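Local coordinates for anthrone oxidase-like protein (Streptomyces ambofaciens, PDB 5F9P) that probably acts as a monooxygenase in atypical angucycline biosynthesis, cleaving a C-C bond in the oxidative opening of ring B, at residues H9-L15 with T57-W63; T32-A38 with V224-S228; L95-E99 with A172-S176. All coordinates share one frame. Numbering follows the deposited sequence.

Contact 1. Residues H9-L15 with T57-W63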
loop_
_atom_site.group_PDB
_atom_site.type_symbol
_atom_site.label_atom_id
_atom_site.label_comp_id
_atom_site.label_asym_id
_atom_site.label_seq_id
_atom_site.Cartn_x
_atom_site.Cartn_y
_atom_site.Cartn_z
ATOM N N HIS A 9 4.559 11.252 10.226
ATOM C CA HIS A 9 4.651 11.697 8.848
ATOM C C HIS A 9 3.464 11.181 8.016
ATOM O O HIS A 9 2.608 10.443 8.509
ATOM C CB HIS A 9 5.970 11.220 8.250
ATOM C CG HIS A 9 6.171 9.744 8.365
ATOM N ND1 HIS A 9 6.893 9.170 9.387
ATOM C CD2 HIS A 9 5.712 8.720 7.604
ATOM C CE1 HIS A 9 6.888 7.856 9.241
ATOM N NE2 HIS A 9 6.182 7.557 8.164
ATOM N N LEU A 10 3.431 11.580 6.751
ATOM C CA LEU A 10 2.347 11.240 5.847
ATOM C C LEU A 10 2.684 9.971 5.074
ATOM O O LEU A 10 3.792 9.832 4.531
ATOM C CB LEU A 10 2.114 12.409 4.883
ATOM C CG LEU A 10 1.026 12.249 3.832
ATOM C CD1 LEU A 10 -0.342 12.187 4.498
ATOM C CD2 LEU A 10 1.091 13.387 2.833
ATOM N N THR A 11 1.742 9.033 5.034
ATOM C CA THR A 11 1.941 7.810 4.270
ATOM C C THR A 11 1.181 7.873 2.951
ATOM O O THR A 11 -0.049 7.940 2.928
ATOM C CB THR A 11 1.534 6.555 5.071
ATOM O OG1 THR A 11 2.385 6.429 6.215
ATOM C CG2 THR A 11 1.690 5.317 4.206
ATOM N N VAL A 12 1.920 7.841 1.850
ATOM C CA VAL A 12 1.326 7.993 0.535
ATOM C C VAL A 12 1.412 6.682 -0.246
ATOM O O VAL A 12 2.497 6.109 -0.401
ATOM C CB VAL A 12 2.011 9.137 -0.260
ATOM C CG1 VAL A 12 1.520 9.174 -1.700
ATOM C CG2 VAL A 12 1.754 10.482 0.424
ATOM N N LEU A 13 0.262 6.198 -0.710
ATOM C CA LEU A 13 0.220 5.030 -1.586
ATOM C C LEU A 13 -0.268 5.402 -2.973
ATOM O O LEU A 13 -1.394 5.872 -3.148
ATOM C CB LEU A 13 -0.643 3.916 -0.998
ATOM C CG LEU A 13 0.025 3.082 0.103
ATOM C CD1 LEU A 13 0.487 3.949 1.276
ATOM C CD2 LEU A 13 -0.918 2.007 0.581
ATOM N N ASN A 14 0.607 5.216 -3.955
ATOM C CA ASN A 14 0.270 5.446 -5.351
ATOM C C ASN A 14 -0.075 4.110 -6.002
ATOM O O ASN A 14 0.778 3.231 -6.150
ATOM C CB ASN A 14 1.424 6.116 -6.091
ATOM C CG ASN A 14 1.752 7.493 -5.548
ATOM O OD1 ASN A 14 0.974 8.081 -4.806
ATOM N ND2 ASN A 14 2.902 8.029 -5.948
ATOM N N LEU A 15 -1.344 3.967 -6.360
ATOM C CA LEU A 15 -1.884 2.725 -6.882
ATOM C C LEU A 15 -2.172 2.852 -8.373
ATOM O O LEU A 15 -2.891 3.756 -8.800
ATOM C CB LEU A 15 -3.176 2.383 -6.136
ATOM C CG LEU A 15 -3.978 1.196 -6.681
ATOM C CD1 LEU A 15 -3.167 -0.089 -6.549
ATOM C CD2 LEU A 15 -5.312 1.090 -5.953
ATOM N N THR A 57 0.684 -1.821 -10.317
ATOM C CA THR A 57 1.785 -1.596 -9.392
ATOM C C THR A 57 1.317 -0.745 -8.212
ATOM O O THR A 57 0.227 -0.175 -8.230
ATOM C CB THR A 57 2.945 -0.832 -10.071
ATOM O OG1 THR A 57 2.456 0.426 -10.553
ATOM C CG2 THR A 57 3.508 -1.628 -11.228
ATOM N N LEU A 58 2.171 -0.642 -7.201
ATOM C CA LEU A 58 1.869 0.145 -6.016
ATOM C C LEU A 58 3.167 0.709 -5.468
ATOM O O LEU A 58 4.141 -0.022 -5.301
ATOM C CB LEU A 58 1.183 -0.722 -4.947
ATOM C CG LEU A 58 0.971 -0.093 -3.565
ATOM C CD1 LEU A 58 -0.055 1.025 -3.625
ATOM C CD2 LEU A 58 0.555 -1.150 -2.534
ATOM N N ASN A 59 3.176 2.017 -5.205
ATOM C CA ASN A 59 4.280 2.645 -4.490
ATOM C C ASN A 59 3.842 3.027 -3.081
ATOM O O ASN A 59 2.869 3.770 -2.896
ATOM C CB ASN A 59 4.778 3.885 -5.243
ATOM C CG ASN A 59 6.270 4.088 -5.098
ATOM O OD1 ASN A 59 6.879 3.559 -4.179
ATOM N ND2 ASN A 59 6.873 4.840 -6.028
ATOM N N PHE A 60 4.553 2.506 -2.089
ATOM C CA PHE A 60 4.317 2.846 -0.691
ATOM C C PHE A 60 5.374 3.876 -0.303
ATOM O O PHE A 60 6.559 3.542 -0.210
ATOM C CB PHE A 60 4.458 1.587 0.158
ATOM C CG PHE A 60 3.967 1.725 1.582
ATOM C CD1 PHE A 60 4.624 2.550 2.490
ATOM C CD2 PHE A 60 2.881 0.978 2.026
ATOM C CE1 PHE A 60 4.190 2.646 3.807
ATOM C CE2 PHE A 60 2.436 1.066 3.347
ATOM C CZ PHE A 60 3.092 1.899 4.237
ATOM N N ILE A 61 4.938 5.120 -0.095
ATOM C CA ILE A 61 5.838 6.276 0.015
ATOM C C ILE A 61 5.687 7.022 1.339
ATOM O O ILE A 61 4.566 7.291 1.786
ATOM C CB ILE A 61 5.594 7.279 -1.131
ATOM C CG1 ILE A 61 5.658 6.556 -2.488
ATOM C CG2 ILE A 61 6.596 8.445 -1.072
ATOM C CD1 ILE A 61 5.324 7.441 -3.688
ATOM N N GLN A 62 6.818 7.362 1.960
ATOM C CA GLN A 62 6.806 8.133 3.200
ATOM C C GLN A 62 7.249 9.578 2.982
ATOM O O GLN A 62 8.280 9.835 2.351
ATOM C CB GLN A 62 7.686 7.446 4.243
ATOM C CG GLN A 62 7.177 6.070 4.608
ATOM C CD GLN A 62 8.089 5.338 5.555
ATOM O OE1 GLN A 62 9.313 5.355 5.391
ATOM N NE2 GLN A 62 7.501 4.692 6.564
ATOM N N TRP A 63 6.458 10.514 3.502
ATOM C CA TRP A 63 6.690 11.950 3.336
ATOM C C TRP A 63 6.636 12.621 4.710
ATOM O O TRP A 63 5.782 12.287 5.527
ATOM C CB TRP A 63 5.611 12.581 2.437
ATOM C CG TRP A 63 5.803 12.394 0.959
ATOM C CD1 TRP A 63 5.236 11.430 0.173
ATOM C CD2 TRP A 63 6.603 13.205 0.084
ATOM N NE1 TRP A 63 5.641 11.585 -1.127
ATOM C CE2 TRP A 63 6.478 12.666 -1.212
ATOM C CE3 TRP A 63 7.416 14.334 0.273
ATOM C CZ2 TRP A 63 7.134 13.208 -2.316
ATOM C CZ3 TRP A 63 8.071 14.874 -0.826
ATOM C CH2 TRP A 63 7.922 14.311 -2.105
HETATM O O HOH W 1 4.789 4.957 7.201
#
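Six backbone hydrogen bonds zip these antiparallel strands together, two at each of three pairs. L10 N donates to W63 O (2.7 Å) and W63 N returns to L10 O (2.9 Å); V12 with I61 and N14 with N59 do likewise. The residues between them, T11 and L13, turn their backbone polar groups to N98 and M96 of strand 92-105, so both edges of 10-15 are satisfied. A water lies 3.1 Å from H9 NE2 and 3.0 Å from T11 OG1, and accepts from Q62 NE2 at 2.8 Å. Q62 also bonds S45 through OE1 and I2 O through NE2, a glutamine using both amide ends. Branched V12 and I61 suit the strand, and V12 CG2 meets W63 CD1 (3.6 Å) on the face where helix 66-74 packs against L10 and W63. On the other face, L13 CD1 sits 4.1 Å above the F60 ring centroid, a CH-pi contact. This pairs the first and third strands of a ferredoxin-like half within an eight-stranded alpha+beta barrel.

Contact 2. Residues T32-A38 with V224-S228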
loop_
_atom_site.group_PDB
_atom_site.type_symbol
_atom_site.label_atom_id
_atom_site.label_comp_id
_atom_site.label_asym_id
_atom_site.label_seq_id
_atom_site.Cartn_x
_atom_site.Cartn_y
_atom_site.Cartn_z
ATOM N N THR A 32 10.617 3.410 -10.985
ATOM C CA THR A 32 11.952 3.214 -10.424
ATOM C C THR A 32 12.910 4.360 -10.776
ATOM O O THR A 32 13.743 4.751 -9.960
ATOM C CB THR A 32 12.507 1.834 -10.822
ATOM O OG1 THR A 32 11.655 0.829 -10.250
ATOM C CG2 THR A 32 13.902 1.633 -10.287
ATOM N N LYS A 33 12.769 4.908 -11.980
ATOM C CA LYS A 33 13.527 6.097 -12.372
ATOM C C LYS A 33 13.260 7.249 -11.414
ATOM O O LYS A 33 14.186 7.921 -10.970
ATOM C CB LYS A 33 13.139 6.550 -13.775
ATOM C CG LYS A 33 13.616 5.671 -14.906
ATOM C CD LYS A 33 13.102 6.272 -16.223
ATOM C CE LYS A 33 13.471 5.428 -17.423
ATOM N NZ LYS A 33 13.157 6.172 -18.676
ATOM N N ILE A 34 11.983 7.474 -11.103
ATOM C CA ILE A 34 11.583 8.542 -10.183
ATOM C C ILE A 34 12.137 8.317 -8.750
ATOM O O ILE A 34 12.671 9.231 -8.113
ATOM C CB ILE A 34 10.040 8.701 -10.178
ATOM C CG1 ILE A 34 9.561 9.169 -11.560
ATOM C CG2 ILE A 34 9.589 9.684 -9.087
ATOM C CD1 ILE A 34 8.058 8.982 -11.805
ATOM N N VAL A 35 12.026 7.091 -8.258
ATOM C CA VAL A 35 12.601 6.757 -6.961
ATOM C C VAL A 35 14.113 7.015 -6.929
ATOM O O VAL A 35 14.621 7.625 -5.997
ATOM C CB VAL A 35 12.305 5.278 -6.572
ATOM C CG1 VAL A 35 13.126 4.846 -5.351
ATOM C CG2 VAL A 35 10.816 5.086 -6.334
ATOM N N ASP A 36 14.820 6.553 -7.950
ATOM C CA ASP A 36 16.274 6.615 -7.957
ATOM C C ASP A 36 16.789 8.048 -8.033
ATOM O O ASP A 36 17.872 8.353 -7.531
ATOM C CB ASP A 36 16.838 5.763 -9.098
ATOM C CG ASP A 36 16.637 4.273 -8.867
ATOM O OD1 ASP A 36 16.314 3.879 -7.719
ATOM O OD2 ASP A 36 16.824 3.491 -9.826
ATOM N N ALA A 37 15.998 8.928 -8.642
ATOM C CA ALA A 37 16.356 10.344 -8.751
ATOM C C ALA A 37 15.767 11.206 -7.629
ATOM O O ALA A 37 16.089 12.383 -7.529
ATOM C CB ALA A 37 15.934 10.900 -10.122
ATOM N N ALA A 38 14.928 10.615 -6.779
ATOM C CA ALA A 38 14.221 11.366 -5.744
ATOM C C ALA A 38 15.136 12.112 -4.773
ATOM O O ALA A 38 15.930 11.488 -4.055
ATOM C CB ALA A 38 13.279 10.444 -4.966
ATOM N N VAL A 224 9.701 -4.992 -5.195
ATOM C CA VAL A 224 10.804 -5.129 -6.148
ATOM C C VAL A 224 11.885 -4.055 -6.029
ATOM O O VAL A 224 12.944 -4.191 -6.620
ATOM C CB VAL A 224 10.296 -5.199 -7.622
ATOM C CG1 VAL A 224 9.415 -6.453 -7.844
ATOM C CG2 VAL A 224 9.546 -3.924 -7.999
ATOM N N HIS A 225 11.629 -2.997 -5.264
ATOM C CA HIS A 225 12.582 -1.892 -5.186
ATOM C C HIS A 225 12.227 -0.980 -4.022
ATOM O O HIS A 225 11.053 -0.668 -3.791
ATOM C CB HIS A 225 12.588 -1.111 -6.513
ATOM C CG HIS A 225 13.742 -0.162 -6.676
ATOM N ND1 HIS A 225 14.996 -0.574 -7.074
ATOM C CD2 HIS A 225 13.816 1.188 -6.545
ATOM C CE1 HIS A 225 15.800 0.474 -7.156
ATOM N NE2 HIS A 225 15.107 1.557 -6.845
ATOM N N THR A 226 13.244 -0.577 -3.276
ATOM C CA THR A 226 13.073 0.402 -2.206
ATOM C C THR A 226 14.305 1.293 -2.110
ATOM O O THR A 226 15.432 0.836 -2.355
ATOM C CB THR A 226 12.871 -0.277 -0.838
ATOM O OG1 THR A 226 12.435 0.694 0.118
ATOM C CG2 THR A 226 14.168 -0.887 -0.352
ATOM N N ARG A 227 14.077 2.554 -1.739
ATOM C CA ARG A 227 15.130 3.544 -1.560
ATOM C C ARG A 227 14.708 4.589 -0.524
ATOM O O ARG A 227 13.535 4.962 -0.477
ATOM C CB ARG A 227 15.423 4.252 -2.892
ATOM C CG ARG A 227 16.694 5.071 -2.845
ATOM C CD ARG A 227 17.030 5.813 -4.137
ATOM N NE ARG A 227 18.032 6.825 -3.817
ATOM C CZ ARG A 227 17.853 8.139 -3.877
ATOM N NH1 ARG A 227 16.722 8.649 -4.341
ATOM N NH2 ARG A 227 18.843 8.953 -3.510
ATOM N N SER A 228 15.654 5.069 0.292
ATOM C CA SER A 228 15.366 6.121 1.280
ATOM C C SER A 228 16.099 7.421 0.972
ATOM O O SER A 228 17.048 7.431 0.181
ATOM C CB SER A 228 15.743 5.659 2.698
ATOM O OG SER A 228 14.984 4.529 3.084
#
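The last turns of helix 21-37 lie along strand 224-228, their axes 8.6 Å apart and inclined by 23°. H225 and R227 both direct CB at the helix and both have trans chi1, which carries their long side chains across the gap. T32, in the m rotamer, places CG2 over the face of the imidazole, 3.7 Å from its centroid, a CH-pi contact, while its OG1 bonds I28 O one turn back. D36, also m, swings its carboxylate round the helix so that H225 NE2 donates to D36 OD1 at 2.8 Å; OD2 accepts from A235 N. V35, with trans chi1, brings CG1 to 3.4 Å from R227 CB. The R227 chain is extended through chi3 and bends only at chi4, delivering NH1 to V35 O (2.9 Å) and A38 O (3.0 Å) near the C-terminal end of the helix, while NE bonds E231 O beyond the strand. In this His-carboxylate hydrogen bond NE2 carries the proton, whereas cationic R227 is held here by neutral backbone carbonyls.

Contact 3. Residues L95-E99 with A172-S176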
loop_
_atom_site.group_PDB
_atom_site.type_symbol
_atom_site.label_atom_id
_atom_site.label_comp_id
_atom_site.label_asym_id
_atom_site.label_seq_id
_atom_site.Cartn_x
_atom_site.Cartn_y
_atom_site.Cartn_z
ATOM N N LEU A 95 -3.768 8.242 -6.182
ATOM C CA LEU A 95 -2.679 8.698 -5.334
ATOM C C LEU A 95 -3.286 9.046 -3.996
ATOM O O LEU A 95 -3.988 10.061 -3.865
ATOM C CB LEU A 95 -1.981 9.922 -5.937
ATOM C CG LEU A 95 -1.662 9.939 -7.433
ATOM C CD1 LEU A 95 -1.091 11.306 -7.799
ATOM C CD2 LEU A 95 -0.696 8.829 -7.845
HETATM N N MSE A 96 -3.012 8.207 -3.002
HETATM C CA MSE A 96 -3.772 8.232 -1.762
HETATM C C MSE A 96 -2.941 8.658 -0.559
HETATM O O MSE A 96 -1.891 8.085 -0.290
HETATM C CB MSE A 96 -4.379 6.851 -1.517
HETATM C CG MSE A 96 -5.474 6.466 -2.513
HETATM SE SE MSE A 96 -5.920 4.572 -2.377
HETATM C CE MSE A 96 -4.219 3.849 -3.059
ATOM N N GLN A 97 -3.423 9.656 0.175
ATOM C CA GLN A 97 -2.712 10.138 1.351
ATOM C C GLN A 97 -3.357 9.570 2.605
ATOM O O GLN A 97 -4.575 9.643 2.769
ATOM C CB GLN A 97 -2.711 11.674 1.385
ATOM C CG GLN A 97 -2.216 12.305 0.086
ATOM C CD GLN A 97 -2.340 13.824 0.079
ATOM O OE1 GLN A 97 -2.176 14.470 1.106
ATOM N NE2 GLN A 97 -2.634 14.394 -1.083
ATOM N N ASN A 98 -2.538 9.013 3.492
ATOM C CA ASN A 98 -3.031 8.263 4.636
ATOM C C ASN A 98 -2.264 8.546 5.902
ATOM O O ASN A 98 -1.145 9.061 5.871
ATOM C CB ASN A 98 -2.885 6.756 4.379
ATOM C CG ASN A 98 -3.279 6.370 2.983
ATOM O OD1 ASN A 98 -4.442 6.069 2.715
ATOM N ND2 ASN A 98 -2.313 6.395 2.070
ATOM N N GLU A 99 -2.860 8.164 7.022
ATOM C CA GLU A 99 -2.123 8.049 8.264
ATOM C C GLU A 99 -2.217 6.599 8.711
ATOM O O GLU A 99 -3.158 5.886 8.351
ATOM C CB GLU A 99 -2.668 8.998 9.329
ATOM C CG GLU A 99 -4.046 8.667 9.824
ATOM C CD GLU A 99 -4.596 9.750 10.757
ATOM O OE1 GLU A 99 -5.682 9.544 11.336
ATOM O OE2 GLU A 99 -3.940 10.809 10.905
ATOM N N ALA A 172 -14.703 8.576 1.617
ATOM C CA ALA A 172 -13.867 8.030 2.675
ATOM C C ALA A 172 -13.303 6.679 2.253
ATOM O O ALA A 172 -13.939 5.940 1.505
ATOM C CB ALA A 172 -14.664 7.892 3.956
ATOM N N PHE A 173 -12.113 6.349 2.745
ATOM C CA PHE A 173 -11.532 5.050 2.433
ATOM C C PHE A 173 -10.546 4.596 3.507
ATOM O O PHE A 173 -9.997 5.408 4.252
ATOM C CB PHE A 173 -10.867 5.073 1.046
ATOM C CG PHE A 173 -9.663 5.952 0.970
ATOM C CD1 PHE A 173 -9.796 7.322 0.762
ATOM C CD2 PHE A 173 -8.396 5.417 1.103
ATOM C CE1 PHE A 173 -8.674 8.148 0.690
ATOM C CE2 PHE A 173 -7.267 6.228 1.033
ATOM C CZ PHE A 173 -7.404 7.594 0.831
ATOM N N VAL A 174 -10.349 3.285 3.606
ATOM C CA VAL A 174 -9.343 2.739 4.511
ATOM C C VAL A 174 -8.603 1.668 3.751
ATOM O O VAL A 174 -9.063 1.210 2.704
ATOM C CB VAL A 174 -9.930 2.135 5.787
ATOM C CG1 VAL A 174 -10.732 3.172 6.541
ATOM C CG2 VAL A 174 -10.787 0.924 5.457
ATOM N N ILE A 175 -7.448 1.273 4.269
ATOM C CA ILE A 175 -6.594 0.356 3.533
ATOM C C ILE A 175 -6.076 -0.709 4.454
ATOM O O ILE A 175 -5.724 -0.435 5.608
ATOM C CB ILE A 175 -5.393 1.098 2.888
ATOM C CG1 ILE A 175 -5.866 1.884 1.669
ATOM C CG2 ILE A 175 -4.274 0.108 2.513
ATOM C CD1 ILE A 175 -4.837 2.855 1.130
ATOM N N SER A 176 -6.054 -1.932 3.936
ATOM C CA SER A 176 -5.471 -3.067 4.620
ATOM C C SER A 176 -4.217 -3.485 3.856
ATOM O O SER A 176 -4.294 -3.779 2.661
ATOM C CB SER A 176 -6.470 -4.231 4.606
ATOM O OG SER A 176 -5.878 -5.392 5.153
#
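This is a side-chain contact across the interior of a beta-barrel, between two strands that are not neighbours: strand 155-167 lies between strands 92-105 and 172-180 in the sheet. The axes of the two segments stay 8.8 Å apart at their closest and cross at 74°, so no backbone bonds join them, and the gap is filled by alternate residues that point inward, M96 and N98 from one strand, F173 and I175 from the other. The F173 ring reaches across, its CZ 3.9 Å from M96 CB. The selenium of M96, a selenomethionine, stands 4.7 Å from the ring centroid and 39° off its normal, an oblique Met-aromatic contact; its SE also touches I175 CD1 at 4.1 Å. The strand order matches the alpha+beta barrel of the clan to which the antibiotic biosynthesis monooxygenase family belongs, consistent with two ferredoxin-like halves in one chain, one strand supplied by each. Small A166, on the strand between, touches both M96 and F173. N98 is the polar exception: its ND2 bonds T11 O on strand 10-17, whereas OD1 has no polar partner in the model and faces F173 CE2 (3.3 Å) and I175 CD1 (3.6 Å). V174, which turns outward, packs on helix 135-142.

All three contacts bear on one closed eight-stranded sheet. Contacts 1 and 3, with centres 10 Å apart, meet directly because strands 10-17 and 92-105 are neighbours: T11 O lies 2.8 Å from N98 N and L13 O 2.8 Å from M96 N, both probable hydrogen bonds. Contact 1 pairs strands within the barrel wall, and contact 3 spans its inside. Contact 2, centred 12 Å from contact 1, joins helix 21-37 of the first half to the last strand of the second; V35 packs on N59. Contacts 2 and 3 do not touch, their nearest atoms being about 10 Å apart and their centres 22 Å. A glycerol, probably from the crystallisation liquor, hydrogen-bonds S176 of contact 3.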